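Local coordinates for KmHsv2 (Kluyveromyces marxianus, PDB 3VU4), which probably binds phosphoinositides on membranes through a seven-bladed beta-propeller, as does its autophagy counterpart Atg18, at residues A[149-154]-A[199-204]; A[209-214]-A[220-225]; A[242-247]-A[260-265]. All coordinates share one frame; numbering follows the deposited sequence.

Interaction 1. Residues A[149-154]-A[199-204]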
loop_
_atom_site.group_PDB
_atom_site.type_symbol
_atom_site.label_atom_id
_atom_site.label_comp_id
_atom_site.label_asym_id
_atom_site.label_seq_id
_atom_site.Cartn_x
_atom_site.Cartn_y
_atom_site.Cartn_z
ATOM N N LEU A 149 -9.922 -9.270 3.568
ATOM C CA LEU A 149 -10.388 -8.375 4.619
ATOM C C LEU A 149 -10.644 -6.956 4.093
ATOM O O LEU A 149 -9.821 -6.392 3.374
ATOM C CB LEU A 149 -9.351 -8.349 5.740
ATOM C CG LEU A 149 -9.812 -8.059 7.164
ATOM C CD1 LEU A 149 -10.836 -9.095 7.586
ATOM C CD2 LEU A 149 -8.608 -8.094 8.105
ATOM N N LEU A 150 -11.788 -6.383 4.453
ATOM C CA LEU A 150 -12.133 -5.034 4.014
ATOM C C LEU A 150 -12.107 -4.067 5.194
ATOM O O LEU A 150 -12.748 -4.312 6.224
ATOM C CB LEU A 150 -13.529 -5.008 3.384
ATOM C CG LEU A 150 -13.989 -3.700 2.725
ATOM C CD1 LEU A 150 -13.266 -3.519 1.380
ATOM C CD2 LEU A 150 -15.510 -3.726 2.501
ATOM N N VAL A 151 -11.354 -2.980 5.044
ATOM C CA VAL A 151 -11.257 -1.957 6.081
ATOM C C VAL A 151 -11.720 -0.654 5.455
ATOM O O VAL A 151 -11.230 -0.264 4.397
ATOM C CB VAL A 151 -9.803 -1.768 6.581
ATOM C CG1 VAL A 151 -9.763 -0.703 7.663
ATOM C CG2 VAL A 151 -9.254 -3.079 7.118
ATOM N N TYR A 152 -12.677 0.014 6.087
ATOM C CA TYR A 152 -13.168 1.273 5.547
ATOM C C TYR A 152 -13.508 2.308 6.608
ATOM O O TYR A 152 -13.890 1.987 7.724
ATOM C CB TYR A 152 -14.384 1.043 4.639
ATOM C CG TYR A 152 -15.574 0.402 5.311
ATOM C CD1 TYR A 152 -15.692 -0.987 5.395
ATOM C CD2 TYR A 152 -16.583 1.185 5.868
ATOM C CE1 TYR A 152 -16.785 -1.574 6.018
ATOM C CE2 TYR A 152 -17.681 0.609 6.489
ATOM C CZ TYR A 152 -17.776 -0.770 6.564
ATOM O OH TYR A 152 -18.854 -1.340 7.203
ATOM N N SER A 153 -13.339 3.562 6.226
ATOM C CA SER A 153 -13.602 4.724 7.066
ATOM C C SER A 153 -15.111 4.820 7.348
ATOM O O SER A 153 -15.928 4.548 6.462
ATOM C CB SER A 153 -13.133 5.972 6.295
ATOM O OG SER A 153 -12.982 7.106 7.120
ATOM N N ASN A 154 -15.492 5.187 8.570
ATOM C CA ASN A 154 -16.917 5.328 8.862
ATOM C C ASN A 154 -17.404 6.595 8.163
ATOM O O ASN A 154 -16.665 7.571 8.050
ATOM C CB ASN A 154 -17.187 5.428 10.365
ATOM C CG ASN A 154 -18.667 5.682 10.674
ATOM O OD1 ASN A 154 -19.083 6.815 10.961
ATOM N ND2 ASN A 154 -19.470 4.625 10.597
ATOM N N LYS A 199 -5.944 9.529 7.476
ATOM C CA LYS A 199 -5.194 9.800 6.263
ATOM C C LYS A 199 -5.205 8.574 5.358
ATOM O O LYS A 199 -5.535 8.669 4.171
ATOM C CB LYS A 199 -3.757 10.186 6.617
ATOM C CG LYS A 199 -2.866 10.486 5.416
ATOM C CD LYS A 199 -3.487 11.534 4.523
ATOM C CE LYS A 199 -2.544 11.936 3.410
ATOM N NZ LYS A 199 -3.277 12.720 2.379
ATOM N N MET A 200 -4.843 7.426 5.923
ATOM C CA MET A 200 -4.820 6.165 5.182
ATOM C C MET A 200 -4.709 4.990 6.143
ATOM O O MET A 200 -4.282 5.164 7.287
ATOM C CB MET A 200 -3.629 6.120 4.229
ATOM C CG MET A 200 -2.289 6.197 4.929
ATOM S SD MET A 200 -0.911 5.999 3.792
ATOM C CE MET A 200 -0.650 7.693 3.361
ATOM N N VAL A 201 -5.106 3.804 5.688
ATOM C CA VAL A 201 -4.992 2.609 6.520
ATOM C C VAL A 201 -4.239 1.554 5.731
ATOM O O VAL A 201 -4.319 1.512 4.507
ATOM C CB VAL A 201 -6.373 2.056 6.978
ATOM C CG1 VAL A 201 -7.119 3.129 7.776
ATOM C CG2 VAL A 201 -7.175 1.583 5.803
ATOM N N ARG A 202 -3.489 0.711 6.429
ATOM C CA ARG A 202 -2.704 -0.307 5.753
ATOM C C ARG A 202 -2.692 -1.654 6.462
ATOM O O ARG A 202 -2.345 -1.752 7.646
ATOM C CB ARG A 202 -1.268 0.195 5.589
ATOM C CG ARG A 202 -1.123 1.398 4.661
ATOM C CD ARG A 202 -1.184 0.967 3.198
ATOM N NE ARG A 202 -0.906 2.073 2.286
ATOM C CZ ARG A 202 -1.778 3.019 1.948
ATOM N NH1 ARG A 202 -3.012 3.011 2.431
ATOM N NH2 ARG A 202 -1.406 3.994 1.135
ATOM N N LEU A 203 -3.073 -2.690 5.719
ATOM C CA LEU A 203 -3.093 -4.055 6.220
ATOM C C LEU A 203 -1.720 -4.681 6.004
ATOM O O LEU A 203 -1.051 -4.384 5.011
ATOM C CB LEU A 203 -4.135 -4.882 5.469
ATOM C CG LEU A 203 -5.611 -4.591 5.742
ATOM C CD1 LEU A 203 -6.474 -5.341 4.740
ATOM C CD2 LEU A 203 -5.963 -4.994 7.167
ATOM N N ASN A 204 -1.290 -5.529 6.937
ATOM C CA ASN A 204 -0.013 -6.207 6.776
ATOM C C ASN A 204 -0.266 -7.444 5.902
ATOM O O ASN A 204 -1.418 -7.781 5.617
ATOM C CB ASN A 204 0.610 -6.562 8.144
ATOM C CG ASN A 204 -0.240 -7.531 8.975
ATOM O OD1 ASN A 204 -1.413 -7.782 8.683
ATOM N ND2 ASN A 204 0.361 -8.062 10.038
#
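V201, whose side chain meets V151 across this contact, also offers its carbonyl oxygen to the guanidinium of its neighbour R202. V201 O lies nearly in the guanidinium plane, taking a hydrogen bond from R202 NH1 at 2.9 Å; seen from the carbonyl, however, the donor stands well above the C=O plane, 47° out of it. Over one face of the same guanidinium sits M200 SD, 3.3 Å above the plane and shifted toward the rim. Its NH2 also makes a salt bridge to D245 of strand 243-248. Strand alternation turns R202 to the side of the backbone away from 149-154, whereas V201 and L203 point toward it.

The side-chain contacts there are all apolar. V151 is the middle piece: with CG1 anti to its backbone N (chi1 -180°) the two methyls spread to different partners. CG1 packs on V201 CG2 at 3.9 Å, while CG2 meets L203 CD2 tip to tip at 3.8 Å. L149 crosses L203 at about a right angle, CD2 to CD2 at 4.2 Å, and the other methyl of L203, CD1, rests 3.8 Å from L149 O. Branched aliphatic residues suit this seam because their methyls fill the space between two nearly antiparallel strands, 8.4 Å apart at the closest approach of their axes, which no hydrogen bond links.

The spacing is consistent with two successive propeller blades packed face to face. Strand 149-154 is the second strand of its blade, lying between 142-146 and 161-165, and 198-203 is the first strand of the next. E144 of strand 142-146 bridges the blades by accepting a hydrogen bond from L203 N, and on the far side of 198-203 the side chains of M200 and R202 lean on strand 243-248.

Interaction 2. Residues A[209-214]-A[220-225]. With SO4 (sulfate ion), chain E.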
loop_
_atom_site.group_PDB
_atom_site.type_symbol
_atom_site.label_atom_id
_atom_site.label_comp_id
_atom_site.label_asym_id
_atom_site.label_seq_id
_atom_site.Cartn_x
_atom_site.Cartn_y
_atom_site.Cartn_z
ATOM N N MET A 209 -3.136 -7.490 11.114
ATOM C CA MET A 209 -2.919 -6.175 11.718
ATOM C C MET A 209 -3.202 -5.073 10.707
ATOM O O MET A 209 -3.091 -5.279 9.495
ATOM C CB MET A 209 -1.483 -6.034 12.238
ATOM C CG MET A 209 -1.166 -6.900 13.450
ATOM S SD MET A 209 0.453 -6.531 14.171
ATOM C CE MET A 209 1.609 -7.111 12.825
ATOM N N VAL A 210 -3.587 -3.905 11.198
ATOM C CA VAL A 210 -3.851 -2.784 10.308
ATOM C C VAL A 210 -3.218 -1.528 10.897
ATOM O O VAL A 210 -3.407 -1.233 12.073
ATOM C CB VAL A 210 -5.361 -2.562 10.101
ATOM C CG1 VAL A 210 -6.048 -2.280 11.433
ATOM C CG2 VAL A 210 -5.578 -1.428 9.122
ATOM N N ALA A 211 -2.442 -0.809 10.088
ATOM C CA ALA A 211 -1.790 0.413 10.556
ATOM C C ALA A 211 -2.596 1.622 10.098
ATOM O O ALA A 211 -3.076 1.667 8.955
ATOM C CB ALA A 211 -0.362 0.493 10.012
ATOM N N THR A 212 -2.758 2.593 10.987
ATOM C CA THR A 212 -3.517 3.794 10.653
ATOM C C THR A 212 -2.773 5.064 11.031
ATOM O O THR A 212 -1.869 5.063 11.867
ATOM C CB THR A 212 -4.900 3.827 11.372
ATOM O OG1 THR A 212 -4.716 4.060 12.775
ATOM C CG2 THR A 212 -5.630 2.511 11.185
ATOM N N CYS A 213 -3.154 6.154 10.398
ATOM C CA CYS A 213 -2.556 7.439 10.704
ATOM C C CYS A 213 -3.536 8.493 10.255
ATOM O O CYS A 213 -4.259 8.290 9.280
ATOM C CB CYS A 213 -1.222 7.614 9.984
ATOM S SG CYS A 213 -1.370 7.784 8.222
ATOM N N SER A 214 -3.590 9.602 10.982
ATOM C CA SER A 214 -4.499 10.672 10.618
ATOM C C SER A 214 -3.783 11.761 9.837
ATOM O O SER A 214 -2.578 11.685 9.607
ATOM C CB SER A 214 -5.154 11.281 11.855
ATOM O OG SER A 214 -4.223 11.913 12.685
ATOM N N ILE A 220 0.992 7.272 14.757
ATOM C CA ILE A 220 0.675 6.168 13.862
ATOM C C ILE A 220 0.258 5.017 14.804
ATOM O O ILE A 220 0.909 4.777 15.828
ATOM C CB ILE A 220 1.893 5.741 13.021
ATOM C CG1 ILE A 220 2.274 6.859 12.048
ATOM C CG2 ILE A 220 1.571 4.470 12.242
ATOM C CD1 ILE A 220 3.493 6.558 11.191
ATOM N N ARG A 221 -0.838 4.331 14.486
ATOM C CA ARG A 221 -1.322 3.245 15.333
ATOM C C ARG A 221 -1.461 1.914 14.620
ATOM O O ARG A 221 -1.726 1.857 13.415
ATOM C CB ARG A 221 -2.673 3.603 15.958
ATOM C CG ARG A 221 -2.636 4.848 16.820
ATOM C CD ARG A 221 -3.906 5.022 17.645
ATOM N NE ARG A 221 -3.727 6.072 18.644
ATOM C CZ ARG A 221 -4.201 7.314 18.539
ATOM N NH1 ARG A 221 -4.913 7.684 17.476
ATOM N NH2 ARG A 221 -3.925 8.206 19.480
ATOM N N VAL A 222 -1.281 0.835 15.378
ATOM C CA VAL A 222 -1.408 -0.496 14.823
ATOM C C VAL A 222 -2.390 -1.278 15.670
ATOM O O VAL A 222 -2.239 -1.341 16.892
ATOM C CB VAL A 222 -0.066 -1.236 14.814
ATOM C CG1 VAL A 222 -0.229 -2.561 14.095
ATOM C CG2 VAL A 222 0.998 -0.393 14.141
ATOM N N PHE A 223 -3.394 -1.867 15.021
ATOM C CA PHE A 223 -4.415 -2.654 15.709
ATOM C C PHE A 223 -4.490 -4.067 15.148
ATOM O O PHE A 223 -4.104 -4.303 14.001
ATOM C CB PHE A 223 -5.818 -2.035 15.550
ATOM C CG PHE A 223 -5.912 -0.574 15.928
ATOM C CD1 PHE A 223 -5.549 0.426 15.019
ATOM C CD2 PHE A 223 -6.385 -0.195 17.184
ATOM C CE1 PHE A 223 -5.659 1.780 15.355
ATOM C CE2 PHE A 223 -6.499 1.159 17.533
ATOM C CZ PHE A 223 -6.135 2.148 16.616
ATOM N N LYS A 224 -4.987 -5.003 15.969
ATOM C CA LYS A 224 -5.193 -6.390 15.536
ATOM C C LYS A 224 -6.499 -6.324 14.763
ATOM O O LYS A 224 -7.461 -5.725 15.241
ATOM C CB LYS A 224 -5.432 -7.329 16.713
ATOM C CG LYS A 224 -4.247 -7.689 17.572
ATOM C CD LYS A 224 -4.745 -8.613 18.685
ATOM C CE LYS A 224 -3.660 -8.957 19.691
ATOM N NZ LYS A 224 -4.246 -9.514 20.950
ATOM N N THR A 225 -6.549 -6.936 13.591
ATOM C CA THR A 225 -7.773 -6.910 12.801
ATOM C C THR A 225 -8.861 -7.821 13.369
ATOM O O THR A 225 -10.047 -7.651 13.074
ATOM C CB THR A 225 -7.503 -7.320 11.346
ATOM O OG1 THR A 225 -6.851 -8.597 11.324
ATOM C CG2 THR A 225 -6.626 -6.277 10.654
HETATM S S SO4 E . -5.291 11.698 16.420
HETATM O O1 SO4 E . -5.976 10.578 17.092
HETATM O O2 SO4 E . -3.987 11.227 15.919
HETATM O O3 SO4 E . -6.093 12.186 15.281
HETATM O O4 SO4 E . -5.118 12.801 17.385
#
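R221 leaves its strand beside T212, its CB 3.8 Å from T212 OG1. From CG to NE the chain is extended and leads away from the neighbouring strand; NE is taken by a salt bridge to E233. At the tip, NH1 points almost straight at a bound sulfate, with 3.1 Å to its O1 and an N-H...O angle of 175°, and O1 lies at the edge of the guanidinium, in its plane. S214 OG gives the anion a second bond, to O3 at 3.2 Å. The sulfate probably comes from the crystallisation liquor, yet a site with an arginine, a serine, H194 and the backbone N-H groups of T195 and N196 is consistent with a place for a phosphoinositide phosphate.

The two strands form an antiparallel beta hairpin, the second and third strands of a propeller blade. V210 with F223 and T212 with R221 are its hydrogen-bonded pairs, each with two N-H...O bonds; T212 N to R221 O is 2.7 Å.

On the face carrying V210 and T212, the T212 and F223 side chains cross at about a right angle, and T212 OG1 comes to the ring edge in plane, 3.6 Å from F223 CE1. With NE2 of H194 bonded to that hydroxyl and ND1 to the sulfate, both ring nitrogens are held, which probably fixes the imidazole's rotation. The other face is apolar along A211, V222 and M209, with K224 at its solvent-exposed end: M209 lays SD 4.0 Å from V222 CG1, and the flexible thioether fits against the rigid branched valine.

Interaction 3. Residues A[242-247]-A[260-265]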
loop_
_atom_site.group_PDB
_atom_site.type_symbol
_atom_site.label_atom_id
_atom_site.label_comp_id
_atom_site.label_asym_id
_atom_site.label_seq_id
_atom_site.Cartn_x
_atom_site.Cartn_y
_atom_site.Cartn_z
ATOM N N ASP A 242 3.090 15.621 5.555
ATOM C CA ASP A 242 1.973 14.716 5.314
ATOM C C ASP A 242 2.524 13.373 4.859
ATOM O O ASP A 242 3.511 13.314 4.131
ATOM C CB ASP A 242 1.052 15.253 4.216
ATOM C CG ASP A 242 0.400 16.569 4.587
ATOM O OD1 ASP A 242 -0.063 16.701 5.740
ATOM O OD2 ASP A 242 0.336 17.468 3.719
ATOM N N VAL A 243 1.880 12.299 5.286
ATOM C CA VAL A 243 2.300 10.972 4.905
ATOM C C VAL A 243 1.877 10.744 3.455
ATOM O O VAL A 243 0.752 11.065 3.075
ATOM C CB VAL A 243 1.627 9.924 5.805
ATOM C CG1 VAL A 243 1.987 8.520 5.339
ATOM C CG2 VAL A 243 2.033 10.151 7.255
ATOM N N VAL A 244 2.775 10.200 2.644
ATOM C CA VAL A 244 2.470 9.936 1.242
ATOM C C VAL A 244 2.177 8.453 1.078
ATOM O O VAL A 244 1.307 8.058 0.304
ATOM C CB VAL A 244 3.649 10.347 0.329
ATOM C CG1 VAL A 244 3.374 9.950 -1.104
ATOM C CG2 VAL A 244 3.858 11.847 0.418
ATOM N N ASP A 245 2.907 7.624 1.809
ATOM C CA ASP A 245 2.665 6.195 1.742
ATOM C C ASP A 245 3.208 5.487 2.981
ATOM O O ASP A 245 4.110 5.981 3.668
ATOM C CB ASP A 245 3.252 5.599 0.461
ATOM C CG ASP A 245 2.602 4.267 0.093
ATOM O OD1 ASP A 245 1.616 3.884 0.764
ATOM O OD2 ASP A 245 3.071 3.608 -0.871
ATOM N N MET A 246 2.629 4.327 3.259
ATOM C CA MET A 246 2.985 3.531 4.421
ATOM C C MET A 246 2.798 2.078 4.021
ATOM O O MET A 246 1.719 1.691 3.582
ATOM C CB MET A 246 2.062 3.922 5.570
ATOM C CG MET A 246 2.124 3.052 6.777
ATOM S SD MET A 246 1.372 3.924 8.160
ATOM C CE MET A 246 -0.369 3.844 7.725
ATOM N N LYS A 247 3.864 1.290 4.153
ATOM C CA LYS A 247 3.849 -0.124 3.775
ATOM C C LYS A 247 4.545 -1.029 4.814
ATOM O O LYS A 247 5.451 -0.588 5.533
ATOM C CB LYS A 247 4.506 -0.265 2.407
ATOM C CG LYS A 247 3.563 -0.584 1.270
ATOM C CD LYS A 247 2.323 0.281 1.269
ATOM C CE LYS A 247 1.507 0.060 0.003
ATOM N NZ LYS A 247 2.218 0.514 -1.238
ATOM N N ASP A 260 5.901 13.852 2.679
ATOM C CA ASP A 260 6.129 14.677 1.491
ATOM C C ASP A 260 7.339 15.591 1.651
ATOM O O ASP A 260 7.600 16.440 0.804
ATOM C CB ASP A 260 4.890 15.488 1.083
ATOM C CG ASP A 260 4.403 16.411 2.165
ATOM O OD1 ASP A 260 5.204 16.816 3.035
ATOM O OD2 ASP A 260 3.203 16.750 2.132
ATOM N N LYS A 261 8.070 15.421 2.748
ATOM C CA LYS A 261 9.306 16.173 2.948
ATOM C C LYS A 261 10.317 15.243 2.262
ATOM O O LYS A 261 11.499 15.548 2.136
ATOM C CB LYS A 261 9.630 16.315 4.444
ATOM N N TRP A 262 9.800 14.100 1.818
ATOM C CA TRP A 262 10.558 13.055 1.141
ATOM C C TRP A 262 11.606 12.412 2.045
ATOM O O TRP A 262 12.778 12.258 1.692
ATOM C CB TRP A 262 11.160 13.602 -0.153
ATOM C CG TRP A 262 10.101 14.271 -0.974
ATOM C CD1 TRP A 262 10.048 15.587 -1.322
ATOM C CD2 TRP A 262 8.869 13.689 -1.429
ATOM N NE1 TRP A 262 8.861 15.865 -1.953
ATOM C CE2 TRP A 262 8.115 14.719 -2.030
ATOM C CE3 TRP A 262 8.326 12.401 -1.379
ATOM C CZ2 TRP A 262 6.847 14.501 -2.582
ATOM C CZ3 TRP A 262 7.065 12.182 -1.928
ATOM C CH2 TRP A 262 6.340 13.230 -2.518
ATOM N N THR A 263 11.145 12.033 3.228
ATOM C CA THR A 263 11.977 11.366 4.204
ATOM C C THR A 263 11.375 9.989 4.475
ATOM O O THR A 263 10.173 9.856 4.701
ATOM C CB THR A 263 12.033 12.158 5.490
ATOM O OG1 THR A 263 12.618 13.435 5.220
ATOM C CG2 THR A 263 12.872 11.437 6.509
ATOM N N LEU A 264 12.214 8.965 4.422
ATOM C CA LEU A 264 11.771 7.600 4.657
ATOM C C LEU A 264 12.026 7.253 6.124
ATOM O O LEU A 264 13.118 7.490 6.638
ATOM C CB LEU A 264 12.533 6.655 3.722
ATOM C CG LEU A 264 12.215 5.163 3.764
ATOM C CD1 LEU A 264 10.732 4.948 3.489
ATOM C CD2 LEU A 264 13.080 4.421 2.738
ATOM N N HIS A 265 11.002 6.721 6.788
ATOM C CA HIS A 265 11.079 6.340 8.201
ATOM C C HIS A 265 10.671 4.878 8.366
ATOM O O HIS A 265 9.807 4.374 7.642
ATOM C CB HIS A 265 10.123 7.186 9.050
ATOM C CG HIS A 265 10.260 8.665 8.844
ATOM N ND1 HIS A 265 11.182 9.432 9.525
ATOM C CD2 HIS A 265 9.581 9.517 8.038
ATOM C CE1 HIS A 265 11.064 10.692 9.148
ATOM N NE2 HIS A 265 10.100 10.770 8.247
#
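V244 lays one methyl, CG2, against the six-membered ring of W262, 4.0 Å from CZ3. With CG2 anti to the carbonyl carbon (chi1 175° for CG1), the same methyl also reaches D260, 3.8 Å from its CB, so a single branch fills the corner between an indole and the start of a turn. A compact valine fits there, and the broad tryptophan can meet it although its CB points away from the opposite segment.

One backbone bond fastens the corner: D260 N donates to D242 O at 2.8 Å, bent at the hydrogen to 137°. Strands 243-248 and 263-268 are the first and third of their blade, with 254-259 between them, so the contact spans the end of that middle strand. V244 and D245 both face V258 on it, a classic beta bulge.

The two aspartates meet obliquely, their carboxylate planes 72° apart, with D260 OD2 3.3 Å from D242 CB. Replacing D260 by an alanine removes the carboxylate and would probably open a gap beside D242 CB, leaving the backbone bond and the CB packing on V244. D242 OD2 and D260 OD2 lie 3.4 Å apart, two acceptors with no hydrogen bond between them; at this surface position any repulsion is probably modest and screened by solvent, and a slightly raised proton affinity is no more than a possibility.

Interaction 1 joins the blade of interaction 2 to the preceding one through strand 198-203, which neighbours 209-214 in one sheet; the two centres lie about 8 Å apart, and R202 O and A211 N, at 2.6 Å, probably form one of the hydrogen bonds between these strands. Interaction 3 belongs to the following blade, its centre about 17 Å from that of interaction 1 and about 16 Å from that of interaction 2. The blades are tied by the salt bridge from R202 NH2 to D245 OD1 at 3.0 Å and by M246, whose CE packs 3.7 Å from A211 O. Of the three contacts, interaction 2 holds the sulfate.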